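Local coordinates for protein endo-1,4-beta-xylanase (Bacteroides thetaiotaomicron VPI-5482, PDB 3KST) that probably hydrolyses glycosidic bonds in xylan, as a calcium-binding member of glycosyl hydrolase family 43, at residues A[205-219]-A[235-249]. Numbering follows the deposited sequence.
Sequences YSANHYENKGYGVGY and NPLLQGDAATGLVGT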
ATOM      1  N   TYR A 205      -9.365   0.259   0.525  1.00  8.69           N
ATOM      2  CA  TYR A 205      -8.859   1.616   0.357  1.00  8.84           C
ATOM      3  C   TYR A 205      -8.960   2.455   1.608  1.00  8.74           C
ATOM      4  O   TYR A 205      -9.679   2.076   2.558  1.00  8.99           O
ATOM      5  CB  TYR A 205      -9.666   2.299  -0.792  1.00  9.32           C
ATOM      6  CG  TYR A 205     -11.138   2.484  -0.462  1.00  9.94           C
ATOM      7  CD1 TYR A 205     -12.081   1.489  -0.770  1.00  8.81           C
ATOM      8  CD2 TYR A 205     -11.591   3.655   0.175  1.00  9.99           C
ATOM      9  CE1 TYR A 205     -13.456   1.663  -0.431  1.00 10.03           C
ATOM     10  CE2 TYR A 205     -12.961   3.827   0.525  1.00  8.11           C
ATOM     11  CZ  TYR A 205     -13.877   2.827   0.193  1.00 10.47           C
ATOM     12  OH  TYR A 205     -15.206   2.950   0.537  1.00  9.18           O
ATOM     13  N   SER A 206      -8.276   3.596   1.577  1.00  9.10           N
ATOM     14  CA  SER A 206      -8.340   4.587   2.658  1.00  9.04           C
ATOM     15  C   SER A 206      -9.063   5.867   2.200  1.00  9.68           C
ATOM     16  O   SER A 206      -9.001   6.237   1.029  1.00 10.04           O
ATOM     17  CB  SER A 206      -6.936   4.931   3.156  1.00  8.53           C
ATOM     18  OG  SER A 206      -6.218   3.791   3.601  1.00  9.91           O
ATOM     19  N   ALA A 207      -9.779   6.522   3.118  1.00  9.36           N
ATOM     20  CA  ALA A 207     -10.444   7.804   2.844  1.00  9.41           C
ATOM     21  C   ALA A 207     -10.092   8.859   3.888  1.00 10.17           C
ATOM     22  O   ALA A 207      -9.721   8.509   5.030  1.00 10.10           O
ATOM     23  CB  ALA A 207     -11.986   7.627   2.690  1.00  9.43           C
ATOM     24  N   ASN A 208     -10.202  10.121   3.449  1.00 10.70           N
ATOM     25  CA  ASN A 208      -9.869  11.370   4.164  1.00  9.73           C
ATOM     26  C   ASN A 208      -8.432  11.751   3.991  1.00 10.22           C
ATOM     27  O   ASN A 208      -7.592  10.900   3.629  1.00 10.43           O
ATOM     28  CB  ASN A 208     -10.236  11.348   5.654  1.00 10.60           C
ATOM     29  CG  ASN A 208     -11.679  11.147   5.847  1.00  9.37           C
ATOM     30  OD1 ASN A 208     -12.475  12.020   5.488  1.00 10.09           O
ATOM     31  ND2 ASN A 208     -12.059   9.984   6.378  1.00 11.81           N
ATOM     32  N   HIS A 209      -8.155  13.049   4.150  1.00 10.12           N
ATOM     33  CA  HIS A 209      -6.765  13.531   4.174  1.00 11.09           C
ATOM     34  C   HIS A 209      -6.054  12.749   5.299  1.00 10.97           C
ATOM     35  O   HIS A 209      -6.600  12.613   6.391  1.00 11.13           O
ATOM     36  CB  HIS A 209      -6.722  15.023   4.497  1.00 11.34           C
ATOM     37  CG  HIS A 209      -5.419  15.675   4.173  1.00 12.98           C
ATOM     38  ND1 HIS A 209      -4.263  15.434   4.880  1.00 12.15           N
ATOM     39  CD2 HIS A 209      -5.100  16.605   3.240  1.00 14.69           C
ATOM     40  CE1 HIS A 209      -3.279  16.155   4.374  1.00 14.19           C
ATOM     41  NE2 HIS A 209      -3.766  16.893   3.394  1.00 12.72           N
ATOM     42  N   TYR A 210      -4.854  12.239   5.038  1.00 10.40           N
ATOM     43  CA  TYR A 210      -4.103  11.421   6.034  1.00 11.00           C
ATOM     44  C   TYR A 210      -3.889  12.131   7.384  1.00 10.82           C
ATOM     45  O   TYR A 210      -3.747  11.474   8.426  1.00 11.46           O
ATOM     46  CB  TYR A 210      -2.775  10.891   5.461  1.00 10.80           C
ATOM     47  CG  TYR A 210      -1.641  11.868   5.416  1.00 11.42           C
ATOM     48  CD1 TYR A 210      -0.812  12.070   6.553  1.00 12.85           C
ATOM     49  CD2 TYR A 210      -1.372  12.606   4.270  1.00 14.62           C
ATOM     50  CE1 TYR A 210       0.255  12.991   6.531  1.00 14.25           C
ATOM     51  CE2 TYR A 210      -0.299  13.543   4.235  1.00 14.75           C
ATOM     52  CZ  TYR A 210       0.505  13.715   5.362  1.00 16.25           C
ATOM     53  OH  TYR A 210       1.544  14.609   5.315  1.00 16.72           O
ATOM     54  N   GLU A 211      -3.829  13.466   7.345  1.00 11.26           N
ATOM     55  CA  GLU A 211      -3.673  14.280   8.550  1.00 11.47           C
ATOM     56  C   GLU A 211      -4.856  14.234   9.503  1.00 11.14           C
ATOM     57  O   GLU A 211      -4.706  14.602  10.657  1.00 11.40           O
ATOM     58  CB  GLU A 211      -3.342  15.718   8.177  1.00 11.64           C
ATOM     59  CG  GLU A 211      -1.930  15.849   7.577  1.00 13.80           C
ATOM     60  CD  GLU A 211      -1.501  17.282   7.310  1.00 17.00           C
ATOM     61  OE1 GLU A 211      -2.325  18.231   7.450  1.00 18.45           O
ATOM     62  OE2 GLU A 211      -0.308  17.450   6.964  1.00 18.69           O
ATOM     63  N   ASN A 212      -6.026  13.807   9.033  1.00 10.69           N
ATOM     64  CA  ASN A 212      -7.205  13.733   9.892  1.00 10.24           C
ATOM     65  C   ASN A 212      -7.111  12.541  10.827  1.00 10.26           C
ATOM     66  O   ASN A 212      -6.738  11.445  10.392  1.00 11.80           O
ATOM     67  CB  ASN A 212      -8.492  13.614   9.065  1.00  9.91           C
ATOM     68  CG  ASN A 212      -9.708  14.036   9.848  1.00  8.81           C
ATOM     69  OD1 ASN A 212     -10.377  13.209  10.421  1.00 10.62           O
ATOM     70  ND2 ASN A 212      -9.965  15.341   9.903  1.00  8.67           N
ATOM     71  N   LYS A 213      -7.495  12.704  12.100  1.00 10.07           N
ATOM     72  CA  LYS A 213      -7.523  11.551  13.029  1.00 10.06           C
ATOM     73  C   LYS A 213      -8.463  10.431  12.583  1.00  9.42           C
ATOM     74  O   LYS A 213      -8.306   9.306  13.028  1.00 10.02           O
ATOM     75  CB  LYS A 213      -7.869  11.963  14.482  1.00 10.53           C
ATOM     76  CG  LYS A 213      -6.819  12.795  15.112  1.00 12.03           C
ATOM     77  CD  LYS A 213      -7.314  13.351  16.428  1.00 12.93           C
ATOM     78  CE  LYS A 213      -6.270  14.178  17.103  1.00 16.09           C
ATOM     79  NZ  LYS A 213      -6.869  14.862  18.263  1.00 20.02           N
ATOM     80  N   GLY A 214      -9.454  10.796  11.750  1.00 10.18           N
ATOM     81  CA  GLY A 214     -10.430   9.919  11.146  1.00 10.39           C
ATOM     82  C   GLY A 214     -10.057   9.292   9.818  1.00 10.00           C
ATOM     83  O   GLY A 214     -10.951   8.676   9.154  1.00 10.16           O
ATOM     84  N   TYR A 215      -8.784   9.423   9.407  1.00  9.81           N
ATOM     85  CA  TYR A 215      -8.258   8.615   8.282  1.00  9.77           C
ATOM     86  C   TYR A 215      -8.671   7.176   8.609  1.00  9.60           C
ATOM     87  O   TYR A 215      -8.530   6.723   9.779  1.00  9.10           O
ATOM     88  CB  TYR A 215      -6.735   8.688   8.203  1.00  9.46           C
ATOM     89  CG  TYR A 215      -6.073   8.312   6.878  1.00  9.61           C
ATOM     90  CD1 TYR A 215      -6.492   8.869   5.665  1.00  8.22           C
ATOM     91  CD2 TYR A 215      -4.926   7.529   6.860  1.00  9.10           C
ATOM     92  CE1 TYR A 215      -5.832   8.571   4.443  1.00  8.24           C
ATOM     93  CE2 TYR A 215      -4.261   7.218   5.643  1.00 10.82           C
ATOM     94  CZ  TYR A 215      -4.729   7.749   4.450  1.00 10.57           C
ATOM     95  OH  TYR A 215      -4.082   7.461   3.289  1.00 11.34           O
ATOM     96  N   GLY A 216      -9.216   6.471   7.617  1.00 10.00           N
ATOM     97  CA  GLY A 216      -9.698   5.124   7.830  1.00  9.64           C
ATOM     98  C   GLY A 216      -9.749   4.262   6.596  1.00  9.80           C
ATOM     99  O   GLY A 216      -9.632   4.767   5.489  1.00 10.48           O
ATOM    100  N   VAL A 217      -9.904   2.962   6.820  1.00 10.40           N
ATOM    101  CA  VAL A 217      -9.922   1.963   5.769  1.00  9.51           C
ATOM    102  C   VAL A 217     -11.300   1.365   5.556  1.00  9.72           C
ATOM    103  O   VAL A 217     -11.997   1.008   6.520  1.00  8.75           O
ATOM    104  CB  VAL A 217      -8.947   0.818   6.097  1.00  9.11           C
ATOM    105  CG1 VAL A 217      -8.979  -0.290   5.003  1.00  7.78           C
ATOM    106  CG2 VAL A 217      -7.509   1.375   6.289  1.00  9.55           C
ATOM    107  N   GLY A 218     -11.678   1.188   4.292  1.00 10.47           N
ATOM    108  CA  GLY A 218     -12.925   0.523   3.932  1.00 10.75           C
ATOM    109  C   GLY A 218     -12.691  -0.337   2.709  1.00 11.02           C
ATOM    110  O   GLY A 218     -11.567  -0.351   2.162  1.00 11.67           O
ATOM    111  N   TYR A 219     -13.723  -1.048   2.270  1.00 11.59           N
ATOM    112  CA  TYR A 219     -13.623  -1.815   1.002  1.00 11.40           C
ATOM    113  C   TYR A 219     -14.878  -1.732   0.121  1.00 11.56           C
ATOM    114  O   TYR A 219     -15.934  -1.245   0.555  1.00 11.27           O
ATOM    115  CB  TYR A 219     -13.236  -3.283   1.246  1.00 11.52           C
ATOM    116  CG  TYR A 219     -14.344  -4.200   1.747  1.00 12.51           C
ATOM    117  CD1 TYR A 219     -14.625  -4.302   3.105  1.00 13.39           C
ATOM    118  CD2 TYR A 219     -15.098  -4.993   0.855  1.00 12.68           C
ATOM    119  CE1 TYR A 219     -15.629  -5.160   3.592  1.00 13.04           C
ATOM    120  CE2 TYR A 219     -16.116  -5.857   1.336  1.00 13.18           C
ATOM    121  CZ  TYR A 219     -16.371  -5.929   2.699  1.00 14.24           C
ATOM    122  OH  TYR A 219     -17.351  -6.744   3.195  1.00 15.46           O
ATOM    123  N   ASN A 235     -18.743  -0.074   6.258  1.00 13.40           N
ATOM    124  CA  ASN A 235     -17.452   0.646   6.271  1.00 13.30           C
ATOM    125  C   ASN A 235     -17.569   1.802   7.292  1.00 12.98           C
ATOM    126  O   ASN A 235     -18.678   2.335   7.488  1.00 12.70           O
ATOM    127  CB  ASN A 235     -17.070   1.258   4.922  1.00 11.90           C
ATOM    128  CG  ASN A 235     -16.480   0.274   3.919  1.00 12.81           C
ATOM    129  OD1 ASN A 235     -15.925  -0.775   4.241  1.00 11.64           O
ATOM    130  ND2 ASN A 235     -16.538   0.678   2.662  1.00 11.28           N
ATOM    131  N   PRO A 236     -16.455   2.210   7.930  1.00 13.71           N
ATOM    132  CA  PRO A 236     -15.089   1.682   7.746  1.00 13.19           C
ATOM    133  C   PRO A 236     -14.727   0.415   8.541  1.00 12.82           C
ATOM    134  O   PRO A 236     -15.329   0.119   9.586  1.00 13.11           O
ATOM    135  CB  PRO A 236     -14.220   2.845   8.186  1.00 12.70           C
ATOM    136  CG  PRO A 236     -15.018   3.561   9.232  1.00 13.74           C
ATOM    137  CD  PRO A 236     -16.473   3.330   8.896  1.00 13.69           C
ATOM    138  N   LEU A 237     -13.760  -0.332   8.012  1.00 12.63           N
ATOM    139  CA  LEU A 237     -13.202  -1.507   8.690  1.00 13.31           C
ATOM    140  C   LEU A 237     -12.268  -1.099   9.824  1.00 13.14           C
ATOM    141  O   LEU A 237     -12.145  -1.846  10.796  1.00 12.52           O
ATOM    142  CB  LEU A 237     -12.401  -2.399   7.726  1.00 14.36           C
ATOM    143  CG  LEU A 237     -13.111  -3.360   6.764  1.00 15.76           C
ATOM    144  CD1 LEU A 237     -14.454  -2.848   6.310  1.00 19.75           C
ATOM    145  CD2 LEU A 237     -12.169  -3.744   5.584  1.00 19.53           C
ATOM    146  N   LEU A 238     -11.598   0.053   9.680  1.00 11.46           N
ATOM    147  CA  LEU A 238     -10.585   0.523  10.623  1.00 10.87           C
ATOM    148  C   LEU A 238     -10.559   2.047  10.597  1.00 10.78           C
ATOM    149  O   LEU A 238     -10.310   2.618   9.569  1.00  9.87           O
ATOM    150  CB  LEU A 238      -9.199  -0.003  10.209  1.00 10.44           C
ATOM    151  CG  LEU A 238      -7.980   0.520  11.016  1.00 12.09           C
ATOM    152  CD1 LEU A 238      -8.098   0.037  12.432  1.00 13.26           C
ATOM    153  CD2 LEU A 238      -6.625   0.133  10.389  1.00  9.26           C
ATOM    154  N   GLN A 239     -10.834   2.684  11.731  1.00 10.92           N
ATOM    155  CA  GLN A 239     -10.804   4.141  11.886  1.00 11.65           C
ATOM    156  C   GLN A 239     -10.456   4.418  13.368  1.00 12.21           C
ATOM    157  O   GLN A 239     -11.308   4.779  14.193  1.00 14.78           O
ATOM    158  CB  GLN A 239     -12.128   4.760  11.420  1.00 11.72           C
ATOM    159  CG  GLN A 239     -12.171   6.290  11.434  1.00 11.95           C
ATOM    160  CD  GLN A 239     -13.482   6.852  10.914  1.00 15.00           C
ATOM    161  OE1 GLN A 239     -14.544   6.501  11.405  1.00 15.12           O
ATOM    162  NE2 GLN A 239     -13.408   7.754   9.940  1.00 16.08           N
ATOM    163  N   GLY A 240      -9.189   4.163  13.683  1.00 12.38           N
ATOM    164  CA  GLY A 240      -8.619   4.303  15.022  1.00 12.75           C
ATOM    165  C   GLY A 240      -8.786   2.983  15.762  1.00 13.22           C
ATOM    166  O   GLY A 240      -9.886   2.406  15.717  1.00 14.23           O
ATOM    167  N   ASP A 241      -7.720   2.523  16.441  1.00 13.61           N
ATOM    168  CA  ASP A 241      -7.734   1.287  17.256  1.00 14.04           C
ATOM    169  C   ASP A 241      -8.046   1.692  18.686  1.00 13.96           C
ATOM    170  O   ASP A 241      -7.316   2.491  19.275  1.00 13.23           O
ATOM    171  CB  ASP A 241      -6.392   0.572  17.244  1.00 14.19           C
ATOM    172  CG  ASP A 241      -6.413  -0.714  18.051  1.00 15.36           C
ATOM    173  OD1 ASP A 241      -7.196  -1.608  17.681  1.00 17.79           O
ATOM    174  OD2 ASP A 241      -5.659  -0.815  19.042  1.00 18.31           O
ATOM    175  N   ALA A 242      -9.111   1.105  19.229  1.00 15.36           N
ATOM    176  CA  ALA A 242      -9.614   1.472  20.556  1.00 15.47           C
ATOM    177  C   ALA A 242      -8.657   1.136  21.692  1.00 16.13           C
ATOM    178  O   ALA A 242      -8.378   1.997  22.544  1.00 16.53           O
ATOM    179  CB  ALA A 242     -11.013   0.830  20.777  1.00 14.99           C
ATOM    180  N   ALA A 243      -8.132  -0.094  21.704  1.00 16.54           N
ATOM    181  CA  ALA A 243      -7.241  -0.526  22.803  1.00 16.66           C
ATOM    182  C   ALA A 243      -5.944   0.312  22.957  1.00 16.49           C
ATOM    183  O   ALA A 243      -5.576   0.724  24.073  1.00 16.28           O
ATOM    184  CB  ALA A 243      -6.934  -2.023  22.678  1.00 17.21           C
ATOM    185  N   THR A 244      -5.303   0.621  21.828  1.00 15.35           N
ATOM    186  CA  THR A 244      -4.043   1.369  21.799  0.50 15.78           C
ATOM    187  C   THR A 244      -4.265   2.896  21.723  1.00 15.26           C
ATOM    188  O   THR A 244      -3.380   3.684  22.074  1.00 16.12           O
ATOM    189  CB  THR A 244      -3.180   0.889  20.589  0.50 15.77           C
ATOM    190  OG1 THR A 244      -3.168  -0.549  20.519  0.50 16.97           O
ATOM    191  CG2 THR A 244      -1.761   1.392  20.695  0.50 15.33           C
ATOM    192  N   GLY A 245      -5.433   3.307  21.230  1.00 14.86           N
ATOM    193  CA  GLY A 245      -5.733   4.721  21.046  1.00 14.87           C
ATOM    194  C   GLY A 245      -4.989   5.290  19.834  1.00 14.41           C
ATOM    195  O   GLY A 245      -4.837   6.508  19.741  1.00 14.30           O
ATOM    196  N   LEU A 246      -4.537   4.418  18.911  1.00 13.65           N
ATOM    197  CA  LEU A 246      -3.883   4.890  17.676  1.00 12.59           C
ATOM    198  C   LEU A 246      -4.963   5.554  16.833  1.00 11.75           C
ATOM    199  O   LEU A 246      -6.094   5.071  16.825  1.00 12.87           O
ATOM    200  CB  LEU A 246      -3.217   3.763  16.875  1.00 12.85           C
ATOM    201  CG  LEU A 246      -2.010   3.123  17.588  1.00 11.02           C
ATOM    202  CD1 LEU A 246      -1.591   1.849  16.890  1.00 14.90           C
ATOM    203  CD2 LEU A 246      -0.839   4.103  17.745  1.00 12.58           C
ATOM    204  N   VAL A 247      -4.625   6.699  16.248  1.00 10.95           N
ATOM    205  CA  VAL A 247      -5.538   7.472  15.360  1.00 10.81           C
ATOM    206  C   VAL A 247      -4.823   7.755  14.038  1.00 10.63           C
ATOM    207  O   VAL A 247      -3.620   7.500  13.920  1.00 12.34           O
ATOM    208  CB  VAL A 247      -6.023   8.792  15.992  1.00 10.59           C
ATOM    209  CG1 VAL A 247      -6.804   8.501  17.315  1.00 10.98           C
ATOM    210  CG2 VAL A 247      -4.875   9.797  16.192  1.00 12.72           C
ATOM    211  N   GLY A 248      -5.548   8.293  13.054  1.00  9.91           N
ATOM    212  CA  GLY A 248      -4.975   8.497  11.712  1.00  9.51           C
ATOM    213  C   GLY A 248      -4.556   7.175  11.056  1.00  9.30           C
ATOM    214  O   GLY A 248      -3.546   7.131  10.337  1.00  8.87           O
ATOM    215  N   THR A 249      -5.342   6.108  11.298  1.00  8.67           N
ATOM    216  CA  THR A 249      -5.066   4.752  10.854  1.00  9.22           C
ATOM    217  C   THR A 249      -5.437   4.488   9.402  1.00  9.76           C
ATOM    218  O   THR A 249      -6.612   4.495   9.046  1.00  9.78           O
ATOM    219  CB  THR A 249      -5.739   3.670  11.741  1.00  9.94           C
ATOM    220  OG1 THR A 249      -7.161   3.792  11.659  1.00 10.56           O
ATOM    221  CG2 THR A 249      -5.229   3.750  13.203  1.00  8.75           C
TER
HETATM  222  O   HOH W   1      -2.471   8.970   8.777  1.00 10.86           O
HETATM  223  O   HOH W   2      -8.205   6.565  12.413  1.00  9.70           O
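Asn235 grips the backbone of Tyr219 at both ends of its amide: OD1 takes the Tyr219 N-H at 3.0 Å from above the Asn235 carbonyl plane, and ND2 gives to Tyr219 O at 2.9 Å, with Tyr219 O close to the plane of the Asn235 amide. Asn235 CG stands beside its own backbone N (chi1 -79°), which turns the amide toward Gly218 and Tyr219. A leucine here would probably leave both backbone groups of Tyr219 without these mates. A classic beta bulge sets Leu237 and Leu238 against Val217; Leu237 N reaches Val217 O at 2.7 Å, and Val217 N gives to Leu238 O. Gln239, extended, sends NE2 to a lone pair of Gly214 O at 2.7 Å, almost straight (169°), while Gly248 N bonds to Lys213 O. One water bridges Tyr210 O and Gly248 O. Leu237 CD1 meets Tyr219 CD1 at the ring edge, 3.5 Å away, and Lys213 CG lies alongside Val247 CG2. Tyr215 lays its CD2 edge near Gly248 O, its hydroxyl bonded to Glu190, the predicted proton donor. Residues 235-239 line the start of strand 216-222, the loop then swings away, and 247-249 return beside the turn at 212-215, leading into strand 250-256 with calcium ligand His251; Leu238 and Thr249 rest on Phe266 of strand 262-268.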